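Nitrogenase molybdenum-iron protein beta chain (Clostridium pasteurianum, PDB 4WES) forms, with the alpha chain, the molybdenum-iron component of nitrogenase, which holds an [8Fe-7S] cluster and reduces dinitrogen to ammonium. Local coordinates at residues B[317-321]-B[340-345]; B[335-339]-B[363-367]; B[386-392]-B[404-409]. All blocks are in the same frame, centred on the assembly; numbering follows the deposited sequence.

Contact 1 of 3, residues B[317-321]-B[340-345]; sequences LLGDP and YVVTGT
Leu317 and Leu318 pair in parallel with Val341 and Val342, and three backbone hydrogen bonds join the strands: Leu317 N to Tyr340 O (2.8 Å), Val342 N to Leu317 O (3.0 Å) and Gly319 N to Val342 O (3.1 Å). The ladder is continued by a side chain. With OG1 of Thr343 anti to its own backbone N (chi1 -177°), the hydroxyl lies in the carbonyl plane of Gly319 and donates to Gly319 O at 2.7 Å. The same OG1 accepts from Thr345 N at 3.1 Å, an ST turn, and is joined by a water to Asp320 OD1 and Thr345 OG1; one hydroxyl thus ties the end of the strand to both loops. Pro321 crosses Thr345 at about a right angle, its CG 3.6 Å from Thr345 CB. Along the strands the apolar side chains run side by side, Leu317 CD1 beside Val341 CG2 on one face and Leu318 CD2 beside Val342 CG1, 4.1 Å away, on the other. Asp320 OD2 bonds His146 and Thr345 OG1 bonds Ser145, so the two loops are also tied to the start of helix 146-161. This is the core of a right-handed beta-alpha-beta unit: helix 321-333 packs on Leu317 and Val341, joined there by helix 348-360 over Val341, while helix 374-383 lies against Leu318 and Val342.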
loop_
_atom_site.group_PDB
_atom_site.type_symbol
_atom_site.label_atom_id
_atom_site.label_comp_id
_atom_site.label_asym_id
_atom_site.label_seq_id
_atom_site.Cartn_x
_atom_site.Cartn_y
_atom_site.Cartn_z
ATOM N N LEU B 317 11.821 -2.954 14.343
ATOM C CA LEU B 317 10.720 -3.900 14.481
ATOM C C LEU B 317 10.289 -3.989 15.924
ATOM O O LEU B 317 11.138 -4.122 16.806
ATOM C CB LEU B 317 11.119 -5.350 14.044
ATOM C CG LEU B 317 11.720 -5.592 12.711
ATOM C CD1 LEU B 317 13.213 -5.514 12.775
ATOM C CD2 LEU B 317 11.245 -6.955 12.275
ATOM N N LEU B 318 8.982 -3.922 16.167
ATOM C CA LEU B 318 8.437 -4.160 17.490
ATOM C C LEU B 318 7.256 -5.077 17.369
ATOM O O LEU B 318 6.399 -4.876 16.507
ATOM C CB LEU B 318 7.895 -2.889 18.202
ATOM C CG LEU B 318 8.882 -1.774 18.445
ATOM C CD1 LEU B 318 8.865 -0.794 17.289
ATOM C CD2 LEU B 318 8.569 -1.108 19.800
ATOM N N GLY B 319 7.135 -6.035 18.286
ATOM C CA GLY B 319 5.951 -6.885 18.335
ATOM C C GLY B 319 6.111 -8.078 19.220
ATOM O O GLY B 319 6.865 -8.049 20.201
ATOM N N ASP B 320 5.363 -9.117 18.904
ATOM C CA ASP B 320 5.287 -10.291 19.738
ATOM C C ASP B 320 6.431 -11.247 19.377
ATOM O O ASP B 320 6.929 -11.270 18.247
ATOM C CB ASP B 320 3.910 -10.933 19.558
ATOM C CG ASP B 320 2.801 -10.066 20.039
ATOM O OD1 ASP B 320 3.040 -9.191 20.908
ATOM O OD2 ASP B 320 1.641 -10.261 19.592
ATOM N N PRO B 321 6.892 -12.072 20.343
ATOM C CA PRO B 321 8.200 -12.690 20.140
ATOM C C PRO B 321 8.251 -13.678 18.996
ATOM O O PRO B 321 9.221 -13.688 18.223
ATOM C CB PRO B 321 8.512 -13.376 21.480
ATOM C CG PRO B 321 7.570 -12.851 22.456
ATOM C CD PRO B 321 6.426 -12.181 21.730
ATOM N N TYR B 340 16.867 -2.302 15.169
ATOM C CA TYR B 340 16.253 -2.176 16.510
ATOM C C TYR B 340 15.168 -3.222 16.545
ATOM O O TYR B 340 14.302 -3.231 15.687
ATOM C CB TYR B 340 15.662 -0.794 16.756
ATOM C CG TYR B 340 16.642 0.343 16.590
ATOM C CD1 TYR B 340 17.936 0.281 17.109
ATOM C CD2 TYR B 340 16.307 1.493 15.890
ATOM C CE1 TYR B 340 18.835 1.308 16.922
ATOM C CE2 TYR B 340 17.201 2.536 15.721
ATOM C CZ TYR B 340 18.461 2.428 16.254
ATOM O OH TYR B 340 19.391 3.433 16.073
ATOM N N VAL B 341 15.209 -4.107 17.539
ATOM C CA VAL B 341 14.331 -5.289 17.577
ATOM C C VAL B 341 13.819 -5.428 19.008
ATOM O O VAL B 341 14.603 -5.729 19.910
ATOM C CB VAL B 341 15.051 -6.558 17.117
ATOM C CG1 VAL B 341 14.028 -7.652 16.883
ATOM C CG2 VAL B 341 15.872 -6.342 15.859
ATOM N N VAL B 342 12.512 -5.230 19.200
ATOM C CA VAL B 342 11.934 -5.157 20.533
ATOM C C VAL B 342 10.673 -5.965 20.671
ATOM O O VAL B 342 9.816 -5.957 19.779
ATOM C CB VAL B 342 11.663 -3.678 20.908
ATOM C CG1 VAL B 342 10.868 -3.544 22.195
ATOM C CG2 VAL B 342 12.981 -2.942 21.029
ATOM N N THR B 343 10.540 -6.643 21.813
ATOM C CA THR B 343 9.252 -7.171 22.227
ATOM C C THR B 343 8.947 -6.704 23.641
ATOM O O THR B 343 9.877 -6.577 24.454
ATOM C CB THR B 343 9.205 -8.712 22.155
ATOM O OG1 THR B 343 7.878 -9.153 22.506
ATOM C CG2 THR B 343 10.174 -9.391 23.052
ATOM N N GLY B 344 7.674 -6.511 23.939
ATOM C CA GLY B 344 7.255 -6.283 25.308
ATOM C C GLY B 344 7.067 -7.540 26.123
ATOM O O GLY B 344 6.918 -7.474 27.338
ATOM N N THR B 345 7.038 -8.696 25.466
ATOM C CA THR B 345 6.782 -9.958 26.163
ATOM C C THR B 345 8.093 -10.444 26.790
ATOM O O THR B 345 9.107 -10.537 26.120
ATOM C CB THR B 345 6.243 -10.990 25.184
ATOM O OG1 THR B 345 4.946 -10.569 24.717
ATOM C CG2 THR B 345 6.068 -12.330 25.836
HETATM O O HOH W 1 4.745 -8.517 22.939
#

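Contact 2 of 3, residues B[335-339]-B[363-367]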
loop_
_atom_site.group_PDB
_atom_site.type_symbol
_atom_site.label_atom_id
_atom_site.label_comp_id
_atom_site.label_asym_id
_atom_site.label_seq_id
_atom_site.Cartn_x
_atom_site.Cartn_y
_atom_site.Cartn_z
ATOM N N GLY B 335 18.355 -9.306 2.741
ATOM C CA GLY B 335 19.545 -8.519 2.637
ATOM C C GLY B 335 19.509 -7.250 3.447
ATOM O O GLY B 335 20.397 -6.380 3.321
ATOM N N ALA B 336 18.459 -7.086 4.261
ATOM C CA ALA B 336 18.271 -5.891 5.095
ATOM C C ALA B 336 18.794 -6.186 6.522
ATOM O O ALA B 336 19.234 -7.292 6.845
ATOM C CB ALA B 336 16.809 -5.467 5.080
ATOM N N ILE B 337 18.683 -5.185 7.389
ATOM C CA ILE B 337 19.290 -5.213 8.701
ATOM C C ILE B 337 18.243 -5.004 9.785
ATOM O O ILE B 337 17.656 -3.927 9.859
ATOM C CB ILE B 337 20.370 -4.101 8.828
ATOM C CG1 ILE B 337 21.486 -4.316 7.817
ATOM C CG2 ILE B 337 20.933 -4.035 10.238
ATOM C CD1 ILE B 337 22.377 -3.112 7.612
ATOM N N PRO B 338 18.047 -5.986 10.677
ATOM C CA PRO B 338 17.255 -5.726 11.881
ATOM C C PRO B 338 18.097 -4.886 12.812
ATOM O O PRO B 338 19.031 -5.394 13.446
ATOM C CB PRO B 338 16.966 -7.138 12.440
ATOM C CG PRO B 338 17.366 -8.106 11.358
ATOM C CD PRO B 338 18.479 -7.391 10.616
ATOM N N LYS B 339 17.811 -3.589 12.829
ATOM C CA LYS B 339 18.616 -2.599 13.531
ATOM C C LYS B 339 18.170 -2.455 14.976
ATOM O O LYS B 339 19.002 -2.437 15.881
ATOM C CB LYS B 339 18.544 -1.283 12.774
ATOM C CG LYS B 339 19.258 -0.135 13.435
ATOM C CD LYS B 339 20.720 -0.396 13.582
ATOM C CE LYS B 339 21.406 0.892 14.013
ATOM N NZ LYS B 339 22.862 0.651 14.051
ATOM N N ILE B 363 26.149 -9.147 11.565
ATOM C CA ILE B 363 25.568 -7.831 11.794
ATOM C C ILE B 363 25.887 -7.371 13.206
ATOM O O ILE B 363 25.432 -7.978 14.182
ATOM C CB ILE B 363 24.046 -7.839 11.590
ATOM C CG1 ILE B 363 23.730 -8.143 10.123
ATOM C CG2 ILE B 363 23.466 -6.486 11.981
ATOM C CD1 ILE B 363 22.282 -8.516 9.862
ATOM N N GLU B 364 26.640 -6.273 13.285
ATOM C CA GLU B 364 27.028 -5.639 14.541
ATOM C C GLU B 364 26.278 -4.308 14.698
ATOM O O GLU B 364 25.885 -3.676 13.712
ATOM C CB GLU B 364 28.536 -5.365 14.560
ATOM C CG GLU B 364 29.428 -6.575 14.309
ATOM C CD GLU B 364 29.857 -7.268 15.587
ATOM O OE1 GLU B 364 29.567 -6.739 16.682
ATOM O OE2 GLU B 364 30.496 -8.339 15.496
ATOM N N GLY B 365 26.094 -3.884 15.944
ATOM C CA GLY B 365 25.554 -2.552 16.227
ATOM C C GLY B 365 24.038 -2.460 16.301
ATOM O O GLY B 365 23.466 -1.354 16.371
ATOM N N SER B 366 23.351 -3.605 16.291
ATOM C CA SER B 366 21.900 -3.590 16.492
ATOM C C SER B 366 21.564 -3.601 17.971
ATOM O O SER B 366 22.375 -4.011 18.802
ATOM C CB SER B 366 21.274 -4.783 15.785
ATOM O OG SER B 366 21.456 -4.684 14.380
ATOM N N LYS B 367 20.376 -3.138 18.292
ATOM C CA LYS B 367 19.877 -3.127 19.655
ATOM C C LYS B 367 18.684 -4.047 19.718
ATOM O O LYS B 367 17.716 -3.846 19.006
ATOM C CB LYS B 367 19.492 -1.728 20.144
ATOM C CG LYS B 367 20.629 -0.723 20.127
ATOM C CD LYS B 367 20.228 0.626 20.721
ATOM C CE LYS B 367 21.395 1.585 20.809
ATOM N NZ LYS B 367 20.980 2.871 21.448
#
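Pro338 and Lys339 are joined to the chain at Gly365 to Lys367 by three hydrogen bonds. Lys367 N donates to Lys339 O at 2.9 Å, and this backbone bond begins the parallel pairing of strands 337-343 and 367-370. Just before it, the hydroxyl of Ser366 reaches back to Pro338 O at 2.7 Å; OG stands beside its own backbone N (chi1 -64°), and it approaches the acceptor from 21° outside the carbonyl plane. The third donor is the ammonium of Lys339. Its chain starts away from 363-367 but bends at chi2 (61°), bringing NZ to 3.1 Å from Gly365 O, where it sits well above the carbonyl plane and not on a lone pair. NZ also forms a salt bridge with Glu384, whose carboxylate probably offsets most of the charge.

Strand 367-370 is one of the two outermost strands, within this chain, of a five-stranded parallel sheet of Rossmann-like beta-alpha-beta topology, and helix 348-360 makes the crossover to it from strand 337-343.

The apolar contacts gather on Ile363, which directs its side chain toward strand 337-339. Its two branches part: CG2 meets Ile337 CG2 at 3.9 Å, while CD1 lies 4.0 Å from Pro338 CD, the side chains of Ile363 and Pro338 crossing at about a right angle. Leu358 of helix 348-360 and Ile332 of helix 321-333 both pack against Ile363 and Pro338.

Contact 3 of 3, residues B[386-392]-B[404-409]; sequences VDLLISN and IPFVRF
Strands 388-391 and 406-408 run parallel at the edge of a five-stranded Rossmann-like sheet, the two strands of a beta-alpha-beta unit whose crossover is helix 396-402. Four backbone hydrogen bonds hold them in register: Leu389 N to Pro405 O, Val407 N to Leu389 O (2.9 Å, nearly straight at 172°), Ser391 N to Val407 O, and Phe409 N to Ser391 O. The last differs from the others, its donor standing 53° above the carbonyl plane of Ser391.

Side chains line up in pairs on both faces. Leu389 and Phe406 lie side by side, Leu389 CD2 being 3.9 Å from Phe406 CD1. The CE1-CZ edge of the Phe406 ring meets polar atoms near its own plane: Ser391 OG, between its backbone N and carbonyl carbon (chi1 73°), donates to a lone pair of Asn392 O and lies 3.4 Å from Phe406 CE1. On the opposite face Ile390 runs alongside Val407, and its CG2 presses against Phe409 CB at 3.4 Å. Leu388 CD1 reaches across to Val407 CG2. At the start of the pair Ile404 points toward 386-392: CG2 lies against the backbone N of Leu388 and of Leu389, while CD1 meets Val386 CG2 at 3.8 Å.

Beyond these, helix 426-448 packs on Leu388 and Val407, and helix 321-333 on Ile390 and Phe409. Asn392 leaves the strand with its amide bonded to Tyr394 N and Phe411 O, which fixes both ends of that group. Arg408 forms a salt bridge with Asp415 and a long, weak ion pair with Glu446 of a neighbouring beta subunit; Phe406 CE2 sits over the centre of its guanidinium, 3.7 Å above the plane.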
loop_
_atom_site.group_PDB
_atom_site.type_symbol
_atom_site.label_atom_id
_atom_site.label_comp_id
_atom_site.label_asym_id
_atom_site.label_seq_id
_atom_site.Cartn_x
_atom_site.Cartn_y
_atom_site.Cartn_z
ATOM N N VAL B 386 16.509 4.984 10.927
ATOM C CA VAL B 386 16.247 3.753 10.184
ATOM C C VAL B 386 15.522 4.050 8.896
ATOM O O VAL B 386 15.088 5.174 8.655
ATOM C CB VAL B 386 15.447 2.735 11.021
ATOM C CG1 VAL B 386 16.232 2.310 12.262
ATOM C CG2 VAL B 386 14.088 3.284 11.422
ATOM N N ASP B 387 15.461 3.040 8.038
ATOM C CA ASP B 387 14.854 3.127 6.724
ATOM C C ASP B 387 13.430 2.552 6.628
ATOM O O ASP B 387 12.752 2.732 5.628
ATOM C CB ASP B 387 15.746 2.415 5.705
ATOM C CG ASP B 387 17.139 2.956 5.678
ATOM O OD1 ASP B 387 17.272 4.194 5.456
ATOM O OD2 ASP B 387 18.112 2.211 5.904
ATOM N N LEU B 388 13.006 1.870 7.693
ATOM C CA LEU B 388 11.765 1.111 7.672
ATOM C C LEU B 388 11.390 0.804 9.123
ATOM O O LEU B 388 12.242 0.488 9.929
ATOM C CB LEU B 388 11.966 -0.206 6.905
ATOM C CG LEU B 388 10.749 -1.129 6.691
ATOM C CD1 LEU B 388 9.730 -0.473 5.772
ATOM C CD2 LEU B 388 11.197 -2.478 6.131
ATOM N N LEU B 389 10.094 0.896 9.389
ATOM C CA LEU B 389 9.511 0.567 10.698
ATOM C C LEU B 389 8.408 -0.431 10.481
ATOM O O LEU B 389 7.517 -0.192 9.661
ATOM C CB LEU B 389 8.961 1.823 11.367
ATOM C CG LEU B 389 8.215 1.661 12.682
ATOM C CD1 LEU B 389 9.059 1.092 13.790
ATOM C CD2 LEU B 389 7.606 2.959 13.133
ATOM N N ILE B 390 8.429 -1.501 11.257
ATOM C CA ILE B 390 7.425 -2.563 11.203
ATOM C C ILE B 390 6.882 -2.805 12.606
ATOM O O ILE B 390 7.642 -3.144 13.510
ATOM C CB ILE B 390 7.989 -3.880 10.618
ATOM C CG1 ILE B 390 8.703 -3.651 9.281
ATOM C CG2 ILE B 390 6.866 -4.890 10.485
ATOM C CD1 ILE B 390 9.305 -4.885 8.694
ATOM N N SER B 391 5.583 -2.572 12.792
ATOM C CA SER B 391 4.983 -2.715 14.099
ATOM C C SER B 391 3.478 -2.683 13.980
ATOM O O SER B 391 2.935 -2.488 12.893
ATOM C CB SER B 391 5.416 -1.570 15.058
ATOM O OG SER B 391 4.782 -0.327 14.727
ATOM N N ASN B 392 2.794 -2.757 15.129
ATOM C CA ASN B 392 1.353 -2.566 15.131
ATOM C C ASN B 392 1.026 -1.087 14.949
ATOM O O ASN B 392 1.903 -0.240 14.706
ATOM C CB ASN B 392 0.742 -3.162 16.405
ATOM C CG ASN B 392 1.095 -2.383 17.669
ATOM O OD1 ASN B 392 1.388 -1.195 17.630
ATOM N ND2 ASN B 392 1.012 -3.066 18.806
ATOM N N ILE B 404 9.427 7.798 8.502
ATOM C CA ILE B 404 9.934 6.462 8.210
ATOM C C ILE B 404 8.862 5.657 7.485
ATOM O O ILE B 404 7.727 5.561 7.972
ATOM C CB ILE B 404 10.304 5.696 9.509
ATOM C CG1 ILE B 404 11.254 6.477 10.394
ATOM C CG2 ILE B 404 10.919 4.349 9.168
ATOM C CD1 ILE B 404 11.352 5.940 11.792
ATOM N N PRO B 405 9.220 5.031 6.352
ATOM C CA PRO B 405 8.268 4.075 5.709
ATOM C C PRO B 405 7.803 3.032 6.700
ATOM O O PRO B 405 8.604 2.467 7.431
ATOM C CB PRO B 405 9.108 3.479 4.574
ATOM C CG PRO B 405 10.075 4.569 4.242
ATOM C CD PRO B 405 10.465 5.161 5.574
ATOM N N PHE B 406 6.482 2.793 6.688
ATOM C CA PHE B 406 5.830 2.085 7.777
ATOM C C PHE B 406 4.986 0.920 7.276
ATOM O O PHE B 406 4.113 1.099 6.436
ATOM C CB PHE B 406 4.964 3.072 8.565
ATOM C CG PHE B 406 4.198 2.487 9.730
ATOM C CD1 PHE B 406 4.820 1.700 10.678
ATOM C CD2 PHE B 406 2.841 2.766 9.893
ATOM C CE1 PHE B 406 4.109 1.160 11.739
ATOM C CE2 PHE B 406 2.136 2.229 10.955
ATOM C CZ PHE B 406 2.772 1.435 11.880
ATOM N N VAL B 407 5.229 -0.278 7.824
ATOM C CA VAL B 407 4.466 -1.480 7.581
ATOM C C VAL B 407 3.732 -1.889 8.845
ATOM O O VAL B 407 4.367 -2.190 9.850
ATOM C CB VAL B 407 5.362 -2.608 7.074
ATOM C CG1 VAL B 407 4.593 -3.915 6.896
ATOM C CG2 VAL B 407 6.047 -2.179 5.774
ATOM N N ARG B 408 2.413 -1.951 8.750
ATOM C CA ARG B 408 1.584 -2.445 9.846
ATOM C C ARG B 408 1.672 -3.966 9.929
ATOM O O ARG B 408 1.441 -4.657 8.919
ATOM C CB ARG B 408 0.150 -1.998 9.651
ATOM C CG ARG B 408 -0.054 -0.527 9.918
ATOM C CD ARG B 408 -1.398 -0.021 9.420
ATOM N NE ARG B 408 -1.587 1.383 9.776
ATOM C CZ ARG B 408 -1.058 2.425 9.126
ATOM N NH1 ARG B 408 -0.354 2.226 8.032
ATOM N NH2 ARG B 408 -1.208 3.627 9.626
ATOM N N PHE B 409 1.973 -4.496 11.101
ATOM C CA PHE B 409 2.229 -5.929 11.288
ATOM C C PHE B 409 1.880 -6.293 12.712
ATOM O O PHE B 409 2.106 -5.499 13.631
ATOM C CB PHE B 409 3.723 -6.155 11.013
ATOM C CG PHE B 409 4.205 -7.572 11.166
ATOM C CD1 PHE B 409 4.253 -8.404 10.083
ATOM C CD2 PHE B 409 4.646 -8.025 12.375
ATOM C CE1 PHE B 409 4.728 -9.711 10.217
ATOM C CE2 PHE B 409 5.125 -9.316 12.519
ATOM C CZ PHE B 409 5.161 -10.161 11.447
#

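All three contacts belong to one parallel sheet, ordered 367-370, 337-343, 314-318, 388-391, 406-408. Contact 1 joins the middle strand 314-318 to 337-343, contact 2 lies at the start of the pairing of 337-343 with 367-370, and contact 3 forms the opposite edge. Their centres are 12 to 15 Å apart. Contacts 1 and 2 alternate along the chain and share strand 337-343; contact 3 follows both. Val341 N probably bonds Lys367 O on one side, and Leu318 N probably bonds Ile390 O on the other, making the sheet continuous. In contact 1 the Thr345 side chain lies about 13 Å from the [8Fe-7S] cluster; contacts 2 and 3 lie away from the cluster and the iron sites.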